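PDB 2PZ9: putative regulatory protein from Streptomyces coelicolor A3, which probably binds DNA through an N-terminal helix-turn-helix and regulates transcription, as members of the TetR family do. Local coordinates for the interface of chains A and B. Sequence-based numbering; all coordinates share one arbitrary frame. Chains: chain A/B, Putative regulatory protein.

Contact 1: the interface of chains A and B. Residues chain A 144, 147, 151, 164, 166; chain B 192-193.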
loop_
_atom_site.group_PDB
_atom_site.type_symbol
_atom_site.label_atom_id
_atom_site.label_comp_id
_atom_site.label_asym_id
_atom_site.label_seq_id
_atom_site.Cartn_x
_atom_site.Cartn_y
_atom_site.Cartn_z
ATOM N N ALA A 144 -8.477 14.770 10.590
ATOM C CA ALA A 144 -9.195 16.039 10.563
ATOM C C ALA A 144 -8.315 17.162 11.102
ATOM O O ALA A 144 -8.347 18.288 10.580
ATOM C CB ALA A 144 -10.482 15.955 11.330
ATOM N N LEU A 147 -5.415 17.995 8.474
ATOM C CA LEU A 147 -5.959 18.725 7.345
ATOM C C LEU A 147 -6.159 20.170 7.753
ATOM O O LEU A 147 -5.935 21.078 6.962
ATOM C CB LEU A 147 -7.270 18.109 6.863
ATOM C CG LEU A 147 -7.168 16.697 6.277
ATOM C CD1 LEU A 147 -8.552 16.080 6.113
ATOM C CD2 LEU A 147 -6.391 16.688 4.959
ATOM N N ARG A 151 -4.438 23.344 6.063
ATOM C CA ARG A 151 -5.247 24.502 5.690
ATOM C C ARG A 151 -4.545 25.744 6.198
ATOM O O ARG A 151 -4.468 26.753 5.504
ATOM C CB ARG A 151 -6.663 24.419 6.273
ATOM C CG ARG A 151 -7.719 23.911 5.291
ATOM C CD ARG A 151 -8.876 23.164 5.970
ATOM N NE ARG A 151 -9.126 21.897 5.262
ATOM C CZ ARG A 151 -9.741 20.813 5.762
ATOM N NH1 ARG A 151 -10.219 20.786 7.007
ATOM N NH2 ARG A 151 -9.876 19.729 5.000
ATOM N N ASP A 164 -5.298 20.589 -2.730
ATOM C CA ASP A 164 -6.238 20.226 -1.701
ATOM C C ASP A 164 -5.482 19.516 -0.584
ATOM O O ASP A 164 -4.795 18.527 -0.811
ATOM C CB ASP A 164 -7.345 19.334 -2.229
ATOM C CG ASP A 164 -8.580 19.365 -1.357
ATOM O OD1 ASP A 164 -8.507 19.034 -0.145
ATOM O OD2 ASP A 164 -9.634 19.724 -1.915
ATOM N N VAL A 166 -6.476 17.473 1.493
ATOM C CA VAL A 166 -6.846 16.072 1.348
ATOM C C VAL A 166 -5.838 15.322 0.466
ATOM O O VAL A 166 -5.348 14.258 0.844
ATOM C CB VAL A 166 -8.318 15.943 0.825
ATOM C CG1 VAL A 166 -8.668 14.528 0.455
ATOM C CG2 VAL A 166 -9.286 16.411 1.884
ATOM N N GLN B 192 -14.640 16.151 2.914
ATOM C CA GLN B 192 -13.525 17.009 3.296
ATOM C C GLN B 192 -12.788 17.566 2.057
ATOM O O GLN B 192 -11.882 18.398 2.191
ATOM C CB GLN B 192 -12.547 16.258 4.212
ATOM C CG GLN B 192 -12.841 16.392 5.713
ATOM C CD GLN B 192 -11.972 17.444 6.442
ATOM O OE1 GLN B 192 -11.684 18.525 5.928
ATOM N NE2 GLN B 192 -11.572 17.118 7.660
ATOM N N ALA B 193 -13.153 17.100 0.861
ATOM C CA ALA B 193 -12.493 17.550 -0.367
ATOM C C ALA B 193 -13.256 18.710 -0.958
ATOM O O ALA B 193 -14.484 18.674 -0.992
ATOM C CB ALA B 193 -12.398 16.427 -1.362
#
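B:Gln192, the last residue of helix 183-192, pushes its side chain between helix 139-155 and the start of helix 165-176 of chain A, joining the C-terminal regions of two TetR-family subunits. It hides 85 Å² against chain A, with A:Arg151 giving up 31 Å² in return. Its chain bends at CG (chi2 -99°), carrying the terminal amide toward A:Arg151 and A:Leu147. The carbonyl oxygen OE1 faces the outer nitrogens of the guanidinium, and NH1 of A:Arg151 makes a weak, strongly bent hydrogen bond of 2.9 Å to OE1 of B:Gln192. The separation from NH2 is modelled too short to be trusted. The amide carbon lies at the guanidinium edge, in its plane, although the two flat groups are turned 42° apart. One guanidinium face is covered toward its rim by CB of A:Leu147. Meeting the amide from the opposite direction, CD1 of A:Leu147 is 3.7 Å from CD of B:Gln192, while A:Ala144 flanks NE2. At the other end of the residue, CG2 of A:Val166 lies 3.3 Å from the backbone O of B:Gln192. A:Asp164 caps the first turn behind it, its OD1 accepting a hydrogen bond from N of A:Val166 (3.0 Å) through the anti lone pair.

Contact 2: the interface of chains A and B. Residues chain A 174, 177-178, 181-182; chain B 170-171, 174.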
loop_
_atom_site.group_PDB
_atom_site.type_symbol
_atom_site.label_atom_id
_atom_site.label_comp_id
_atom_site.label_asym_id
_atom_site.label_seq_id
_atom_site.Cartn_x
_atom_site.Cartn_y
_atom_site.Cartn_z
ATOM N N GLN A 174 1.355 8.003 1.398
ATOM C CA GLN A 174 1.611 6.942 0.422
ATOM C C GLN A 174 3.083 6.794 0.158
ATOM O O GLN A 174 3.642 5.760 0.470
ATOM C CB GLN A 174 0.930 7.208 -0.909
ATOM C CG GLN A 174 -0.295 6.446 -1.082
ATOM C CD GLN A 174 -0.117 4.937 -1.055
ATOM O OE1 GLN A 174 0.520 4.357 -1.923
ATOM N NE2 GLN A 174 -0.739 4.296 -0.080
HETATM N N MSE A 177 5.378 5.088 2.536
HETATM C CA MSE A 177 5.358 3.653 2.714
HETATM C C MSE A 177 5.629 2.932 1.426
HETATM O O MSE A 177 5.249 1.788 1.234
HETATM C CB MSE A 177 4.074 3.218 3.343
HETATM C CG MSE A 177 3.958 3.690 4.770
HETATM SE SE MSE A 177 2.037 3.958 4.812
HETATM C CE MSE A 177 1.633 5.492 6.352
ATOM N N THR A 178 6.347 3.645 0.574
ATOM C CA THR A 178 6.821 3.206 -0.727
ATOM C C THR A 178 7.512 1.834 -0.759
ATOM O O THR A 178 7.260 1.047 -1.663
ATOM C CB THR A 178 7.722 4.303 -1.310
ATOM O OG1 THR A 178 7.874 4.123 -2.705
ATOM C CG2 THR A 178 9.066 4.268 -0.666
ATOM N N GLY A 181 5.133 -0.750 0.717
ATOM C CA GLY A 181 4.100 -0.982 -0.301
ATOM C C GLY A 181 4.525 -1.567 -1.652
ATOM O O GLY A 181 3.665 -1.991 -2.425
ATOM N N GLN A 182 5.828 -1.579 -1.964
ATOM C CA GLN A 182 6.341 -2.142 -3.242
ATOM C C GLN A 182 7.409 -3.225 -3.000
ATOM O O GLN A 182 8.582 -2.998 -3.309
ATOM C CB GLN A 182 6.972 -1.040 -4.123
ATOM C CG GLN A 182 6.093 0.172 -4.442
ATOM C CD GLN A 182 4.961 -0.141 -5.421
ATOM O OE1 GLN A 182 3.926 0.512 -5.385
ATOM N NE2 GLN A 182 5.156 -1.133 -6.297
ATOM N N ALA B 170 9.665 2.603 -8.248
ATOM C CA ALA B 170 8.977 2.337 -6.983
ATOM C C ALA B 170 8.042 3.464 -6.555
ATOM O O ALA B 170 6.849 3.235 -6.325
ATOM C CB ALA B 170 9.987 2.071 -5.908
ATOM N N LEU B 171 8.603 4.664 -6.450
ATOM C CA LEU B 171 7.851 5.859 -6.087
ATOM C C LEU B 171 6.597 6.065 -6.934
ATOM O O LEU B 171 5.477 6.164 -6.410
ATOM C CB LEU B 171 8.730 7.113 -6.188
ATOM C CG LEU B 171 9.867 7.182 -5.156
ATOM C CD1 LEU B 171 10.959 8.160 -5.605
ATOM C CD2 LEU B 171 9.353 7.476 -3.722
ATOM N N GLN B 174 3.947 3.672 -6.227
ATOM C CA GLN B 174 3.335 3.948 -4.926
ATOM C C GLN B 174 2.278 5.010 -5.040
ATOM O O GLN B 174 1.119 4.723 -4.806
ATOM C CB GLN B 174 4.350 4.418 -3.900
ATOM C CG GLN B 174 4.753 3.369 -2.977
ATOM C CD GLN B 174 3.626 2.789 -2.141
ATOM O OE1 GLN B 174 3.034 3.468 -1.313
ATOM N NE2 GLN B 174 3.372 1.503 -2.318
#
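Beside B:Gln174, which is still helical near the end of helix 165-176, the backbone of A:Met177 (a selenomethionine) breaks out of helix (phi -101°, psi 26°) before A:Thr178 starts the short helix 178-181. The site belongs to the C-terminal dimer interface of this TetR-family protein, at a point where B:Gln174 meets its own copy. The B:Gln174 chain bends at chi2 (-61°), lies obliquely across A:Thr178 and hides 70 Å² in all. Its NE2 gives a hydrogen bond of 3.3 Å to OE1 of A:Gln182, arriving tilted from the carbonyl plane. These two side chains run past each other in opposite directions with steeply inclined amides, CG of A:Gln182 packing 3.8 Å from CG of B:Gln174. With an alanine here, OE1 of A:Gln182 would probably be left without this amide donor, and A:Thr178 without the chain that crosses it. The A:Gln174 and B:Gln174 side chains cross at about a right angle. Their OE1 atoms are modelled 2.7 Å apart, and each also faces the other's backbone O, in a cluster of acceptors. The amide assignment is therefore doubtful; turning one amide over would bring in a donor there, but for B:Gln174 it would set an oxygen against OE1 of A:Gln182, unless that amide turned too.

Contact 3: the interface of chains A and B. Residues chain A 179, 189, 200-201, 204; chain B 164, 166-167, 170.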
loop_
_atom_site.group_PDB
_atom_site.type_symbol
_atom_site.label_atom_id
_atom_site.label_comp_id
_atom_site.label_asym_id
_atom_site.label_seq_id
_atom_site.Cartn_x
_atom_site.Cartn_y
_atom_site.Cartn_z
ATOM N N TRP A 179 8.351 1.552 0.233
ATOM C CA TRP A 179 9.171 0.331 0.249
ATOM C C TRP A 179 8.514 -0.838 0.972
ATOM O O TRP A 179 8.746 -2.008 0.634
ATOM C CB TRP A 179 10.570 0.627 0.787
ATOM C CG TRP A 179 11.282 1.474 -0.198
ATOM C CD1 TRP A 179 11.546 2.817 -0.102
ATOM C CD2 TRP A 179 11.757 1.063 -1.493
ATOM N NE1 TRP A 179 12.185 3.265 -1.251
ATOM C CE2 TRP A 179 12.322 2.209 -2.118
ATOM C CE3 TRP A 179 11.774 -0.164 -2.180
ATOM C CZ2 TRP A 179 12.890 2.156 -3.383
ATOM C CZ3 TRP A 179 12.336 -0.212 -3.422
ATOM C CH2 TRP A 179 12.888 0.938 -4.017
ATOM N N ALA A 189 15.431 -4.184 -6.085
ATOM C CA ALA A 189 16.266 -3.116 -5.552
ATOM C C ALA A 189 17.563 -3.686 -5.022
ATOM O O ALA A 189 18.567 -2.983 -4.991
ATOM C CB ALA A 189 15.518 -2.365 -4.451
ATOM N N ALA A 200 19.844 5.782 1.347
ATOM C CA ALA A 200 19.683 6.185 -0.055
ATOM C C ALA A 200 18.198 6.176 -0.507
ATOM O O ALA A 200 17.764 7.113 -1.210
ATOM C CB ALA A 200 20.572 5.322 -1.000
ATOM N N ARG A 201 17.441 5.138 -0.109
ATOM C CA ARG A 201 15.986 5.091 -0.352
ATOM C C ARG A 201 15.350 6.304 0.315
ATOM O O ARG A 201 14.453 6.942 -0.244
ATOM C CB ARG A 201 15.311 3.812 0.197
ATOM C CG ARG A 201 15.963 2.443 -0.147
ATOM C CD ARG A 201 15.904 2.038 -1.636
ATOM N NE ARG A 201 16.566 3.023 -2.503
ATOM C CZ ARG A 201 17.864 3.014 -2.838
ATOM N NH1 ARG A 201 18.671 2.049 -2.383
ATOM N NH2 ARG A 201 18.355 3.976 -3.628
ATOM N N ALA A 204 15.982 9.723 -1.544
ATOM C CA ALA A 204 15.204 9.818 -2.753
ATOM C C ALA A 204 13.832 10.275 -2.331
ATOM O O ALA A 204 13.300 11.251 -2.838
ATOM C CB ALA A 204 15.134 8.456 -3.450
ATOM N N ASP B 164 18.034 7.454 -8.869
ATOM C CA ASP B 164 18.172 6.052 -9.167
ATOM C C ASP B 164 16.870 5.558 -9.787
ATOM O O ASP B 164 15.798 5.701 -9.209
ATOM C CB ASP B 164 18.504 5.236 -7.933
ATOM C CG ASP B 164 19.151 3.912 -8.270
ATOM O OD1 ASP B 164 18.551 3.082 -9.002
ATOM O OD2 ASP B 164 20.278 3.714 -7.779
ATOM N N VAL B 166 15.652 2.732 -9.849
ATOM C CA VAL B 166 15.027 1.942 -8.799
ATOM C C VAL B 166 14.067 2.797 -7.960
ATOM O O VAL B 166 12.919 2.413 -7.739
ATOM C CB VAL B 166 16.116 1.227 -7.926
ATOM C CG1 VAL B 166 15.529 0.578 -6.703
ATOM C CG2 VAL B 166 16.814 0.164 -8.740
ATOM N N ASP B 167 14.528 3.960 -7.516
ATOM C CA ASP B 167 13.678 4.847 -6.724
ATOM C C ASP B 167 12.522 5.435 -7.563
ATOM O O ASP B 167 11.379 5.536 -7.081
ATOM C CB ASP B 167 14.506 5.954 -6.046
ATOM C CG ASP B 167 15.513 5.402 -5.011
ATOM O OD1 ASP B 167 15.084 4.709 -4.054
ATOM O OD2 ASP B 167 16.738 5.672 -5.137
ATOM N N ALA B 170 9.665 2.603 -8.248
ATOM C CA ALA B 170 8.977 2.337 -6.983
ATOM C C ALA B 170 8.042 3.464 -6.555
ATOM O O ALA B 170 6.849 3.235 -6.325
ATOM C CB ALA B 170 9.987 2.071 -5.908
#
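A:Arg201 sends CG away from its carbonyl carbon (chi1 -49°), then folds twice, at chi2 and chi3, which brings NE and NH2 to the carboxylate edge of B:Asp167; there CG likewise stands opposite the carbonyl carbon (chi1 -64°), and the two side chains cross at about a right angle between helices 198-212 and 165-176. The result is a side-on, two-pronged salt bridge in the C-terminal region of the TetR-family dimer. NE of A:Arg201 donates to OD1 of B:Asp167 at 2.7 Å, and NH2 of A:Arg201 to OD2 of B:Asp167 at 2.8 Å. Both bonds are fairly straight and use the syn sides of the carboxylate oxygens, the two planes nearly coplanar, 29° apart. Such a pairing fixes the carboxylate rotation and is likely to favour its charged form. A:Ala204 closes in beside it, CB 3.5 Å from CG of B:Asp167.

A:Trp179 lies along the arginine chain: CD of A:Arg201 rests 3.4 Å above one indole face, toward the rim. The same ring stands almost perpendicular to the carboxylate, and its CZ2 comes 3.4 Å from OD1 of B:Asp167. The far end of the indole is apolar ground, where CH2 of A:Trp179 touches CB of B:Ala170 at 3.6 Å and also borders B:Val166. CG1 of B:Val166 continues the patch to CB of A:Ala189, 3.7 Å away. A second acid stands near the pair, OD2 of B:Asp164 lying 4.6 Å from NH2 of A:Arg201.

Contacts 2 and 3 adjoin, their C-alpha centres about 9 Å apart, and share B:Ala170; in the copies given, contact 1 lies about 22 Å from contact 2 and 29 Å from contact 3. Asp164 and Val166 serve contact 1 from chain A and contact 3 from chain B, so the twin of contact 1 adjoins contact 3. Helix 165-176 runs through all three, and helix 183-192 joins contacts 1 and 3 with the chains exchanged. Contact 2 lies at the two-fold axis, which repeats contacts 1 and 3 on its other side, consistent with the dimers typical of TetR regulators.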